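Long-range contacts in DnaJ homolog subfamily C member 27-A (Xenopus laevis, PDB 6JMG), which binds GTP with magnesium as a Rab-family small GTPase carrying a DnaJ domain, and is possibly involved in regulating the MEK/ERK pathway: residues Gly28-Ile33 / Ile69-Gly74; Leu94-Gly99 / Phe129-Asn134; Asn134-Thr139 / Tyr160-Ala165. All coordinates share one frame; numbering follows the deposited sequence.

All three contacts lie in the Ras-like GTPase fold and touch the same GTP; contacts 1 and 2 are buried, contact 3 partly so. Contact 2 is the core of the sheet: two parallel strands, 91-97 and 128-134, joined by backbone bonds and apolar side chains, reaching GTP through Asn-134. Contact 1 surrounds the phosphates, setting helix 29-38 against the end of strand 63-72, and is dominated by charge, metal and phosphate oxygens. Contact 3 surrounds the base, linking the loop after strand 128-134 to strand 159-163. Asn-134 belongs to both contacts 2 and 3, whose centres are about 8 Å apart, and Ile-32 of helix 29-38 packs against Val-95 of contact 2.

Contact 1. Residues Gly28-Ile33 / Ile69-Gly74; sequences GKSCII and IFDMAG. With MG (magnesium ion), chain D; GTP (guanosine-5'-triphosphate), chain C.
Ser-30 and Asp-71 meet tip to tip beside the magnesium ion. The hydroxyl OG of Ser-30 binds the metal at 2.0 Å and donates to the syn lone pair of OD2 of Asp-71 (OG to OD2 2.6 Å). With CG anti to its backbone N (chi1 173°), Asp-71 reaches across to helix 29-38. Its OD1 receives a hydrogen bond from a metal-bound water, which also donates to the carbonyl O of Met-72, so Asp-71, in the second shell, positions two ligands of the ion, the serine hydroxyl and the water. Lys-29 runs alongside, bending at chi3 and chi4 past the carbonyl O of Met-72, 3.1 Å from CE of Lys-29, so that NZ donates to both O1B and O2G of GTP, each 2.8 Å away. The amide N of Gly-74 also bonds O2G, at 2.9 Å. Farther along the helix, Ile-33 and Ile-69 lie side by side pointing opposite ways, CD1 of Ile-33 4.0 Å from CG2 of Ile-69. Thr-48 supplies a further metal ligand. Here the P-loop faces the DxxG segment of Ras-like GTPases, and by accepting the proton of OG the carboxylate is likely to keep it turned from the magnesium.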
loop_
_atom_site.group_PDB
_atom_site.type_symbol
_atom_site.label_atom_id
_atom_site.label_comp_id
_atom_site.label_asym_id
_atom_site.label_seq_id
_atom_site.Cartn_x
_atom_site.Cartn_y
_atom_site.Cartn_z
ATOM N N GLY A 28 20.337 -1.298 -1.496
ATOM C CA GLY A 28 20.451 -0.495 -2.693
ATOM C C GLY A 28 19.455 0.656 -2.845
ATOM O O GLY A 28 19.246 1.117 -3.974
ATOM N N LYS A 29 18.843 1.129 -1.752
ATOM C CA LYS A 29 17.823 2.162 -1.876
ATOM C C LYS A 29 18.423 3.458 -2.391
ATOM O O LYS A 29 17.950 4.034 -3.375
ATOM C CB LYS A 29 17.158 2.411 -0.519
ATOM C CG LYS A 29 16.455 1.185 0.052
ATOM C CD LYS A 29 15.747 1.493 1.368
ATOM C CE LYS A 29 16.739 1.706 2.520
ATOM N NZ LYS A 29 17.703 0.601 2.685
ATOM N N SER A 30 19.501 3.908 -1.764
ATOM C CA SER A 30 20.143 5.130 -2.230
ATOM C C SER A 30 20.617 4.998 -3.672
ATOM O O SER A 30 20.453 5.939 -4.465
ATOM C CB SER A 30 21.265 5.512 -1.287
ATOM O OG SER A 30 20.763 5.524 0.018
ATOM N N CYS A 31 21.178 3.827 -4.048
ATOM C CA CYS A 31 21.791 3.750 -5.370
ATOM C C CYS A 31 20.760 3.585 -6.474
ATOM O O CYS A 31 20.974 4.093 -7.577
ATOM C CB CYS A 31 22.786 2.578 -5.497
ATOM S SG CYS A 31 24.261 2.534 -4.477
ATOM N N ILE A 32 19.600 2.989 -6.189
ATOM C CA ILE A 32 18.508 3.047 -7.154
ATOM C C ILE A 32 18.117 4.495 -7.423
ATOM O O ILE A 32 17.986 4.914 -8.581
ATOM C CB ILE A 32 17.305 2.224 -6.664
ATOM C CG1 ILE A 32 17.597 0.722 -6.779
ATOM C CG2 ILE A 32 16.090 2.566 -7.486
ATOM C CD1 ILE A 32 16.546 -0.122 -6.107
ATOM N N ILE A 33 17.987 5.301 -6.365
ATOM C CA ILE A 33 17.542 6.676 -6.556
ATOM C C ILE A 33 18.607 7.481 -7.290
ATOM O O ILE A 33 18.331 8.148 -8.295
ATOM C CB ILE A 33 17.198 7.307 -5.198
ATOM C CG1 ILE A 33 15.948 6.640 -4.609
ATOM C CG2 ILE A 33 17.031 8.824 -5.337
ATOM C CD1 ILE A 33 15.822 6.805 -3.106
ATOM N N ILE A 69 11.888 13.463 -2.221
ATOM C CA ILE A 69 12.373 12.128 -1.917
ATOM C C ILE A 69 12.929 12.126 -0.500
ATOM O O ILE A 69 13.751 12.979 -0.149
ATOM C CB ILE A 69 13.427 11.671 -2.942
ATOM C CG1 ILE A 69 12.814 11.638 -4.350
ATOM C CG2 ILE A 69 13.924 10.276 -2.612
ATOM C CD1 ILE A 69 13.769 11.127 -5.470
ATOM N N PHE A 70 12.443 11.194 0.317
ATOM C CA PHE A 70 12.950 10.921 1.660
ATOM C C PHE A 70 13.532 9.520 1.585
ATOM O O PHE A 70 12.840 8.526 1.820
ATOM C CB PHE A 70 11.843 11.023 2.729
ATOM C CG PHE A 70 11.249 12.394 2.838
ATOM C CD1 PHE A 70 10.445 12.902 1.818
ATOM C CD2 PHE A 70 11.497 13.186 3.949
ATOM C CE1 PHE A 70 9.899 14.178 1.909
ATOM C CE2 PHE A 70 10.953 14.444 4.052
ATOM C CZ PHE A 70 10.154 14.946 3.027
ATOM N N ASP A 71 14.816 9.455 1.268
ATOM C CA ASP A 71 15.531 8.193 1.171
ATOM C C ASP A 71 15.840 7.749 2.590
ATOM O O ASP A 71 16.593 8.431 3.293
ATOM C CB ASP A 71 16.787 8.397 0.328
ATOM C CG ASP A 71 17.699 7.185 0.312
ATOM O OD1 ASP A 71 17.243 6.065 0.598
ATOM O OD2 ASP A 71 18.892 7.364 0.013
ATOM N N MET A 72 15.227 6.641 3.035
ATOM C CA MET A 72 15.324 6.254 4.440
ATOM C C MET A 72 16.478 5.290 4.661
ATOM O O MET A 72 16.838 4.502 3.785
ATOM C CB MET A 72 14.031 5.592 4.959
ATOM C CG MET A 72 12.697 6.350 4.711
ATOM S SD MET A 72 11.255 5.745 5.669
ATOM C CE MET A 72 11.256 4.049 5.346
ATOM N N ALA A 73 17.017 5.327 5.875
ATOM C CA ALA A 73 18.066 4.411 6.287
ATOM C C ALA A 73 17.435 3.100 6.724
ATOM O O ALA A 73 16.416 3.089 7.419
ATOM C CB ALA A 73 18.869 5.031 7.425
ATOM N N GLY A 74 18.026 1.987 6.305
ATOM C CA GLY A 74 17.387 0.698 6.524
ATOM C C GLY A 74 17.745 0.011 7.830
ATOM O O GLY A 74 17.056 -0.907 8.273
HETATM MG MG MG D . 20.807 4.429 1.660
HETATM P PG GTP C . 21.250 1.989 3.683
HETATM O O1G GTP C . 21.121 3.448 3.304
HETATM O O2G GTP C . 19.949 1.423 4.194
HETATM O O3G GTP C . 22.314 1.844 4.757
HETATM O O3B GTP C . 21.610 1.045 2.418
HETATM P PB GTP C . 21.014 1.277 0.940
HETATM O O1B GTP C . 19.731 0.515 0.743
HETATM O O2B GTP C . 20.785 2.723 0.571
HETATM O O3A GTP C . 22.122 0.572 0.008
HETATM P PA GTP C . 23.066 1.400 -0.991
HETATM O O1A GTP C . 22.289 2.093 -2.083
HETATM O O2A GTP C . 23.912 2.395 -0.252
HETATM O "O5'" GTP C . 23.960 0.196 -1.531
HETATM C "C5'" GTP C . 24.621 -0.646 -0.618
HETATM C "C4'" GTP C . 25.816 -1.256 -1.341
HETATM O "O4'" GTP C . 25.324 -2.095 -2.350
HETATM C "C3'" GTP C . 26.700 -0.255 -2.043
HETATM O "O3'" GTP C . 27.980 -0.793 -1.922
HETATM C "C2'" GTP C . 26.327 -0.313 -3.506
HETATM O "O2'" GTP C . 27.410 -0.162 -4.396
HETATM C "C1'" GTP C . 25.842 -1.725 -3.624
HETATM N N9 GTP C . 24.783 -1.848 -4.625
HETATM C C8 GTP C . 23.611 -1.136 -4.684
HETATM N N7 GTP C . 22.889 -1.596 -5.742
HETATM C C5 GTP C . 23.589 -2.584 -6.346
HETATM C C6 GTP C . 23.318 -3.381 -7.447
HETATM O O6 GTP C . 22.277 -3.245 -8.086
HETATM N N1 GTP C . 24.224 -4.351 -7.822
HETATM C C2 GTP C . 25.394 -4.523 -7.123
HETATM N N2 GTP C . 26.249 -5.454 -7.523
HETATM N N3 GTP C . 25.666 -3.725 -6.024
HETATM C C4 GTP C . 24.778 -2.767 -5.648
HETATM O O HOH W 1 18.707 4.530 1.892
HETATM O O HOH W 2 22.925 4.432 1.293
#

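Contact 2. Residues Leu94-Gly99 / Phe129-Asn134. With GTP (guanosine-5'-triphosphate), chain C.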
loop_
_atom_site.group_PDB
_atom_site.type_symbol
_atom_site.label_atom_id
_atom_site.label_comp_id
_atom_site.label_asym_id
_atom_site.label_seq_id
_atom_site.Cartn_x
_atom_site.Cartn_y
_atom_site.Cartn_z
ATOM N N LEU A 94 10.164 0.149 -2.465
ATOM C CA LEU A 94 10.402 -0.929 -1.511
ATOM C C LEU A 94 11.387 -1.918 -2.121
ATOM O O LEU A 94 11.077 -2.565 -3.125
ATOM C CB LEU A 94 9.087 -1.620 -1.145
ATOM C CG LEU A 94 9.148 -2.557 0.071
ATOM C CD1 LEU A 94 9.415 -1.766 1.322
ATOM C CD2 LEU A 94 7.870 -3.326 0.231
ATOM N N VAL A 95 12.557 -2.061 -1.500
ATOM C CA VAL A 95 13.694 -2.699 -2.152
ATOM C C VAL A 95 14.178 -3.864 -1.307
ATOM O O VAL A 95 14.197 -3.782 -0.075
ATOM C CB VAL A 95 14.857 -1.708 -2.404
ATOM C CG1 VAL A 95 15.896 -2.338 -3.352
ATOM C CG2 VAL A 95 14.353 -0.357 -2.962
ATOM N N TYR A 96 14.568 -4.950 -1.985
ATOM C CA TYR A 96 15.344 -6.025 -1.380
ATOM C C TYR A 96 16.418 -6.498 -2.351
ATOM O O TYR A 96 16.484 -6.072 -3.513
ATOM C CB TYR A 96 14.481 -7.212 -0.968
ATOM C CG TYR A 96 13.790 -7.925 -2.089
ATOM C CD1 TYR A 96 12.641 -7.398 -2.680
ATOM C CD2 TYR A 96 14.246 -9.162 -2.528
ATOM C CE1 TYR A 96 11.980 -8.084 -3.706
ATOM C CE2 TYR A 96 13.600 -9.853 -3.540
ATOM C CZ TYR A 96 12.472 -9.318 -4.130
ATOM O OH TYR A 96 11.843 -10.020 -5.146
ATOM N N ASP A 97 17.268 -7.387 -1.842
ATOM C CA ASP A 97 18.411 -7.940 -2.559
ATOM C C ASP A 97 18.119 -9.410 -2.849
ATOM O O ASP A 97 17.992 -10.215 -1.920
ATOM C CB ASP A 97 19.677 -7.748 -1.715
ATOM C CG ASP A 97 20.942 -8.334 -2.344
ATOM O OD1 ASP A 97 22.030 -8.053 -1.789
ATOM O OD2 ASP A 97 20.874 -9.076 -3.352
ATOM N N VAL A 98 18.037 -9.763 -4.133
ATOM C CA VAL A 98 17.734 -11.140 -4.508
ATOM C C VAL A 98 18.794 -12.107 -4.009
ATOM O O VAL A 98 18.561 -13.321 -3.981
ATOM C CB VAL A 98 17.574 -11.276 -6.035
ATOM C CG1 VAL A 98 16.411 -10.425 -6.526
ATOM C CG2 VAL A 98 18.891 -10.911 -6.757
ATOM N N GLY A 99 19.958 -11.598 -3.618
ATOM C CA GLY A 99 21.046 -12.415 -3.131
ATOM C C GLY A 99 21.025 -12.741 -1.659
ATOM O O GLY A 99 21.887 -13.497 -1.203
ATOM N N PHE A 129 3.271 1.558 -4.667
ATOM C CA PHE A 129 4.468 0.845 -4.253
ATOM C C PHE A 129 5.162 0.286 -5.482
ATOM O O PHE A 129 4.534 -0.408 -6.293
ATOM C CB PHE A 129 4.137 -0.326 -3.321
ATOM C CG PHE A 129 3.862 0.063 -1.902
ATOM C CD1 PHE A 129 2.639 0.601 -1.542
ATOM C CD2 PHE A 129 4.817 -0.150 -0.914
ATOM C CE1 PHE A 129 2.377 0.940 -0.228
ATOM C CE2 PHE A 129 4.564 0.192 0.400
ATOM C CZ PHE A 129 3.341 0.738 0.745
ATOM N N ALA A 130 6.458 0.533 -5.591
ATOM C CA ALA A 130 7.294 -0.186 -6.538
ATOM C C ALA A 130 8.218 -1.072 -5.718
ATOM O O ALA A 130 9.055 -0.576 -4.952
ATOM C CB ALA A 130 8.064 0.773 -7.441
ATOM N N VAL A 131 8.019 -2.376 -5.836
ATOM C CA VAL A 131 8.918 -3.355 -5.235
ATOM C C VAL A 131 10.084 -3.574 -6.185
ATOM O O VAL A 131 9.894 -3.917 -7.358
ATOM C CB VAL A 131 8.197 -4.674 -4.926
ATOM C CG1 VAL A 131 9.155 -5.640 -4.277
ATOM C CG2 VAL A 131 7.005 -4.431 -4.018
ATOM N N CYS A 132 11.289 -3.369 -5.690
ATOM C CA CYS A 132 12.488 -3.565 -6.497
ATOM C C CYS A 132 13.273 -4.749 -5.955
ATOM O O CYS A 132 13.795 -4.709 -4.830
ATOM C CB CYS A 132 13.346 -2.296 -6.528
ATOM S SG CYS A 132 12.453 -0.868 -7.185
ATOM N N ALA A 133 13.314 -5.807 -6.754
ATOM C CA ALA A 133 14.161 -6.965 -6.510
ATOM C C ALA A 133 15.503 -6.599 -7.119
ATOM O O ALA A 133 15.704 -6.732 -8.330
ATOM C CB ALA A 133 13.558 -8.220 -7.135
ATOM N N ASN A 134 16.414 -6.118 -6.285
ATOM C CA ASN A 134 17.590 -5.416 -6.756
ATOM C C ASN A 134 18.812 -6.320 -6.785
ATOM O O ASN A 134 18.842 -7.377 -6.152
ATOM C CB ASN A 134 17.875 -4.202 -5.880
ATOM C CG ASN A 134 18.781 -3.210 -6.559
ATOM O OD1 ASN A 134 18.668 -2.974 -7.771
ATOM N ND2 ASN A 134 19.700 -2.627 -5.791
HETATM P PG GTP C . 21.250 1.989 3.683
HETATM O O1G GTP C . 21.121 3.448 3.304
HETATM O O2G GTP C . 19.949 1.423 4.194
HETATM O O3G GTP C . 22.314 1.844 4.757
HETATM O O3B GTP C . 21.610 1.045 2.418
HETATM P PB GTP C . 21.014 1.277 0.940
HETATM O O1B GTP C . 19.731 0.515 0.743
HETATM O O2B GTP C . 20.785 2.723 0.571
HETATM O O3A GTP C . 22.122 0.572 0.008
HETATM P PA GTP C . 23.066 1.400 -0.991
HETATM O O1A GTP C . 22.289 2.093 -2.083
HETATM O O2A GTP C . 23.912 2.395 -0.252
HETATM O "O5'" GTP C . 23.960 0.196 -1.531
HETATM C "C5'" GTP C . 24.621 -0.646 -0.618
HETATM C "C4'" GTP C . 25.816 -1.256 -1.341
HETATM O "O4'" GTP C . 25.324 -2.095 -2.350
HETATM C "C3'" GTP C . 26.700 -0.255 -2.043
HETATM O "O3'" GTP C . 27.980 -0.793 -1.922
HETATM C "C2'" GTP C . 26.327 -0.313 -3.506
HETATM O "O2'" GTP C . 27.410 -0.162 -4.396
HETATM C "C1'" GTP C . 25.842 -1.725 -3.624
HETATM N N9 GTP C . 24.783 -1.848 -4.625
HETATM C C8 GTP C . 23.611 -1.136 -4.684
HETATM N N7 GTP C . 22.889 -1.596 -5.742
HETATM C C5 GTP C . 23.589 -2.584 -6.346
HETATM C C6 GTP C . 23.318 -3.381 -7.447
HETATM O O6 GTP C . 22.277 -3.245 -8.086
HETATM N N1 GTP C . 24.224 -4.351 -7.822
HETATM C C2 GTP C . 25.394 -4.523 -7.123
HETATM N N2 GTP C . 26.249 -5.454 -7.523
HETATM N N3 GTP C . 25.666 -3.725 -6.024
HETATM C C4 GTP C . 24.778 -2.767 -5.648
#
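Tyr-96 lies face-on across Ala-133: CA of Ala-133 stands 3.9 Å from the ring centroid in a CH-pi contact, while its CB reaches CZ of Tyr-96 at 3.4 Å. CG of the tyrosine sits between its backbone N and carbonyl carbon (chi1 64°), which folds the ring over the neighbouring strand. CG1 of Val-131 meets the ring edge in its plane, 3.8 Å from CE1 of Tyr-96, and CG1 of Val-98 packs on CB of Ala-133. An alanine in place of Tyr-96 would probably leave a gap over Ala-133 and deprive Val-131 of its neighbour at the ring edge. On the opposite face, Val-95 crosses Asn-134 obliquely, with CG1 3.7 Å from CB of Asn-134; Ile-32 of helix 29-38 covers this face. Between the faces the parallel strands are bonded: Leu-94 N and Tyr-96 N give to Ala-130 O and Cys-132 O, Cys-132 N and Asn-134 N to Leu-94 O and Tyr-96 O, and Val-98 N to Asn-134 O. At the polar end Asp-97 makes an Asx turn, OD2 accepting from Gly-99 N at 2.7 Å. OD1 of the Asn-134 side chain accepts from Thr-163 and ND2 donates to the carbonyl O of Val-27. This pairing in the Ras-like fold places apolar side chains on both faces, under the flanking helices, and leaves Asn-134, at its strand's end, beside the guanine.

Contact 3. Residues Asn134-Thr139 / Tyr160-Ala165; sequences NKIDST and YFETSA. With GTP (guanosine-5'-triphosphate), chain C.
Asp-137 and Ser-164 join by a hydroxyl-to-carboxylate hydrogen bond, OG of Ser-164 giving to OD1 of Asp-137 at 2.5 Å from above the carboxylate plane. A second hydroxyl, OG1 of Thr-163, donates to OD1 of Asn-134 at 2.8 Å; the two side chains cross at about a right angle, and the donor is tilted 30° from the amide's carbonyl plane. Of the backbone bonds, Ile-136 N to Thr-163 O is weak, while Ser-138 N closes on Lys-135 O in the type I turn that brings Asp-137 round to the base.

Bonds to the ligand follow from that turn. The carboxylate of Asp-137 grips the guanine edge with both oxygens: OD1 takes N1 of GTP at 2.8 Å with an almost straight N-H (168°), and OD2 takes N2 at 3.1 Å. OD1 thus serves serine and base together. Residues 134-137 are the NKxD motif of small GTPases, and Ser-164 with Ala-165 belongs to the SA motif facing it; the amide of Ala-165 makes a weak bond to O6 of GTP. This paired acceptor on N1 and N2 is the basis of guanine selectivity in the family. NZ of Lys-135 bonds the carbonyl of Glu-26.

Packing contacts complete the set. The extended chain of Lys-135 runs along the base, CG 3.4 Å from C6 of GTP. Ile-136 points toward strand 159-163, its CG1 3.3 Å from the carbonyl O of Thr-163 and its CD1 3.8 Å from CB of Glu-162, whose carboxylate is held by a salt bridge to Arg-142 and by the hydroxyl of Tyr-160.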
loop_
_atom_site.group_PDB
_atom_site.type_symbol
_atom_site.label_atom_id
_atom_site.label_comp_id
_atom_site.label_asym_id
_atom_site.label_seq_id
_atom_site.Cartn_x
_atom_site.Cartn_y
_atom_site.Cartn_z
ATOM N N ASN A 134 16.414 -6.118 -6.285
ATOM C CA ASN A 134 17.590 -5.416 -6.756
ATOM C C ASN A 134 18.812 -6.320 -6.785
ATOM O O ASN A 134 18.842 -7.377 -6.152
ATOM C CB ASN A 134 17.875 -4.202 -5.880
ATOM C CG ASN A 134 18.781 -3.210 -6.559
ATOM O OD1 ASN A 134 18.668 -2.974 -7.771
ATOM N ND2 ASN A 134 19.700 -2.627 -5.791
ATOM N N LYS A 135 19.825 -5.867 -7.541
ATOM C CA LYS A 135 21.136 -6.517 -7.662
ATOM C C LYS A 135 21.070 -7.813 -8.472
ATOM O O LYS A 135 21.843 -8.742 -8.223
ATOM C CB LYS A 135 21.777 -6.799 -6.297
ATOM C CG LYS A 135 21.822 -5.623 -5.353
ATOM C CD LYS A 135 22.819 -5.866 -4.252
ATOM C CE LYS A 135 22.946 -4.662 -3.364
ATOM N NZ LYS A 135 23.577 -5.002 -2.073
ATOM N N ILE A 136 20.182 -7.863 -9.472
ATOM C CA ILE A 136 20.093 -9.005 -10.363
ATOM C C ILE A 136 21.384 -9.215 -11.156
ATOM O O ILE A 136 21.596 -10.288 -11.725
ATOM C CB ILE A 136 18.887 -8.846 -11.311
ATOM C CG1 ILE A 136 18.958 -7.534 -12.087
ATOM C CG2 ILE A 136 17.592 -8.907 -10.538
ATOM C CD1 ILE A 136 17.752 -7.346 -13.016
ATOM N N ASP A 137 22.239 -8.198 -11.230
ATOM C CA ASP A 137 23.512 -8.287 -11.938
ATOM C C ASP A 137 24.550 -9.131 -11.208
ATOM O O ASP A 137 25.555 -9.515 -11.815
ATOM C CB ASP A 137 24.090 -6.890 -12.139
ATOM C CG ASP A 137 24.454 -6.224 -10.814
ATOM O OD1 ASP A 137 23.544 -5.654 -10.160
ATOM O OD2 ASP A 137 25.644 -6.284 -10.423
ATOM N N SER A 138 24.369 -9.398 -9.924
ATOM C CA SER A 138 25.451 -10.008 -9.173
ATOM C C SER A 138 25.601 -11.483 -9.534
ATOM O O SER A 138 24.613 -12.185 -9.775
ATOM C CB SER A 138 25.231 -9.841 -7.677
ATOM O OG SER A 138 25.829 -10.930 -6.990
ATOM N N THR A 139 26.859 -11.919 -9.669
ATOM C CA THR A 139 27.161 -13.330 -9.915
ATOM C C THR A 139 26.706 -14.213 -8.760
ATOM O O THR A 139 26.410 -15.399 -8.968
ATOM C CB THR A 139 28.657 -13.521 -10.161
ATOM O OG1 THR A 139 29.405 -12.686 -9.266
ATOM C CG2 THR A 139 28.986 -13.147 -11.585
ATOM N N TYR A 160 6.089 -4.581 -9.511
ATOM C CA TYR A 160 7.250 -5.428 -9.269
ATOM C C TYR A 160 8.246 -5.244 -10.392
ATOM O O TYR A 160 7.873 -5.252 -11.568
ATOM C CB TYR A 160 6.875 -6.897 -9.174
ATOM C CG TYR A 160 8.076 -7.803 -9.032
ATOM C CD1 TYR A 160 8.648 -8.044 -7.785
ATOM C CD2 TYR A 160 8.640 -8.421 -10.137
ATOM C CE1 TYR A 160 9.746 -8.891 -7.651
ATOM C CE2 TYR A 160 9.746 -9.272 -10.011
ATOM C CZ TYR A 160 10.290 -9.502 -8.770
ATOM O OH TYR A 160 11.385 -10.329 -8.642
ATOM N N PHE A 161 9.512 -5.074 -10.033
ATOM C CA PHE A 161 10.536 -4.904 -11.051
ATOM C C PHE A 161 11.819 -5.533 -10.573
ATOM O O PHE A 161 12.176 -5.440 -9.392
ATOM C CB PHE A 161 10.828 -3.443 -11.386
ATOM C CG PHE A 161 9.763 -2.781 -12.177
ATOM C CD1 PHE A 161 9.808 -2.810 -13.563
ATOM C CD2 PHE A 161 8.718 -2.109 -11.535
ATOM C CE1 PHE A 161 8.830 -2.183 -14.312
ATOM C CE2 PHE A 161 7.737 -1.485 -12.269
ATOM C CZ PHE A 161 7.790 -1.521 -13.664
ATOM N N GLU A 162 12.495 -6.170 -11.516
ATOM C CA GLU A 162 13.854 -6.618 -11.335
ATOM C C GLU A 162 14.761 -5.483 -11.776
ATOM O O GLU A 162 14.539 -4.871 -12.830
ATOM C CB GLU A 162 14.086 -7.882 -12.154
ATOM C CG GLU A 162 13.149 -8.995 -11.723
ATOM C CD GLU A 162 13.820 -10.325 -11.698
ATOM O OE1 GLU A 162 13.635 -11.039 -10.685
ATOM O OE2 GLU A 162 14.518 -10.645 -12.692
ATOM N N THR A 163 15.726 -5.144 -10.929
ATOM C CA THR A 163 16.528 -3.955 -11.155
ATOM C C THR A 163 17.967 -4.232 -10.782
ATOM O O THR A 163 18.274 -5.126 -9.982
ATOM C CB THR A 163 16.066 -2.723 -10.343
ATOM O OG1 THR A 163 16.074 -3.035 -8.944
ATOM C CG2 THR A 163 14.697 -2.260 -10.769
ATOM N N SER A 164 18.837 -3.403 -11.349
ATOM C CA SER A 164 20.223 -3.306 -10.934
ATOM C C SER A 164 20.615 -1.848 -11.025
ATOM O O SER A 164 20.603 -1.261 -12.112
ATOM C CB SER A 164 21.156 -4.168 -11.799
ATOM O OG SER A 164 22.524 -3.846 -11.566
ATOM N N ALA A 165 20.982 -1.274 -9.888
ATOM C CA ALA A 165 21.518 0.077 -9.930
ATOM C C ALA A 165 22.898 0.096 -10.563
ATOM O O ALA A 165 23.318 1.134 -11.086
ATOM C CB ALA A 165 21.565 0.667 -8.517
HETATM P PG GTP C . 21.250 1.989 3.683
HETATM O O1G GTP C . 21.121 3.448 3.304
HETATM O O2G GTP C . 19.949 1.423 4.194
HETATM O O3G GTP C . 22.314 1.844 4.757
HETATM O O3B GTP C . 21.610 1.045 2.418
HETATM P PB GTP C . 21.014 1.277 0.940
HETATM O O1B GTP C . 19.731 0.515 0.743
HETATM O O2B GTP C . 20.785 2.723 0.571
HETATM O O3A GTP C . 22.122 0.572 0.008
HETATM P PA GTP C . 23.066 1.400 -0.991
HETATM O O1A GTP C . 22.289 2.093 -2.083
HETATM O O2A GTP C . 23.912 2.395 -0.252
HETATM O "O5'" GTP C . 23.960 0.196 -1.531
HETATM C "C5'" GTP C . 24.621 -0.646 -0.618
HETATM C "C4'" GTP C . 25.816 -1.256 -1.341
HETATM O "O4'" GTP C . 25.324 -2.095 -2.350
HETATM C "C3'" GTP C . 26.700 -0.255 -2.043
HETATM O "O3'" GTP C . 27.980 -0.793 -1.922
HETATM C "C2'" GTP C . 26.327 -0.313 -3.506
HETATM O "O2'" GTP C . 27.410 -0.162 -4.396
HETATM C "C1'" GTP C . 25.842 -1.725 -3.624
HETATM N N9 GTP C . 24.783 -1.848 -4.625
HETATM C C8 GTP C . 23.611 -1.136 -4.684
HETATM N N7 GTP C . 22.889 -1.596 -5.742
HETATM C C5 GTP C . 23.589 -2.584 -6.346
HETATM C C6 GTP C . 23.318 -3.381 -7.447
HETATM O O6 GTP C . 22.277 -3.245 -8.086
HETATM N N1 GTP C . 24.224 -4.351 -7.822
HETATM C C2 GTP C . 25.394 -4.523 -7.123
HETATM N N2 GTP C . 26.249 -5.454 -7.523
HETATM N N3 GTP C . 25.666 -3.725 -6.024
HETATM C C4 GTP C . 24.778 -2.767 -5.648
#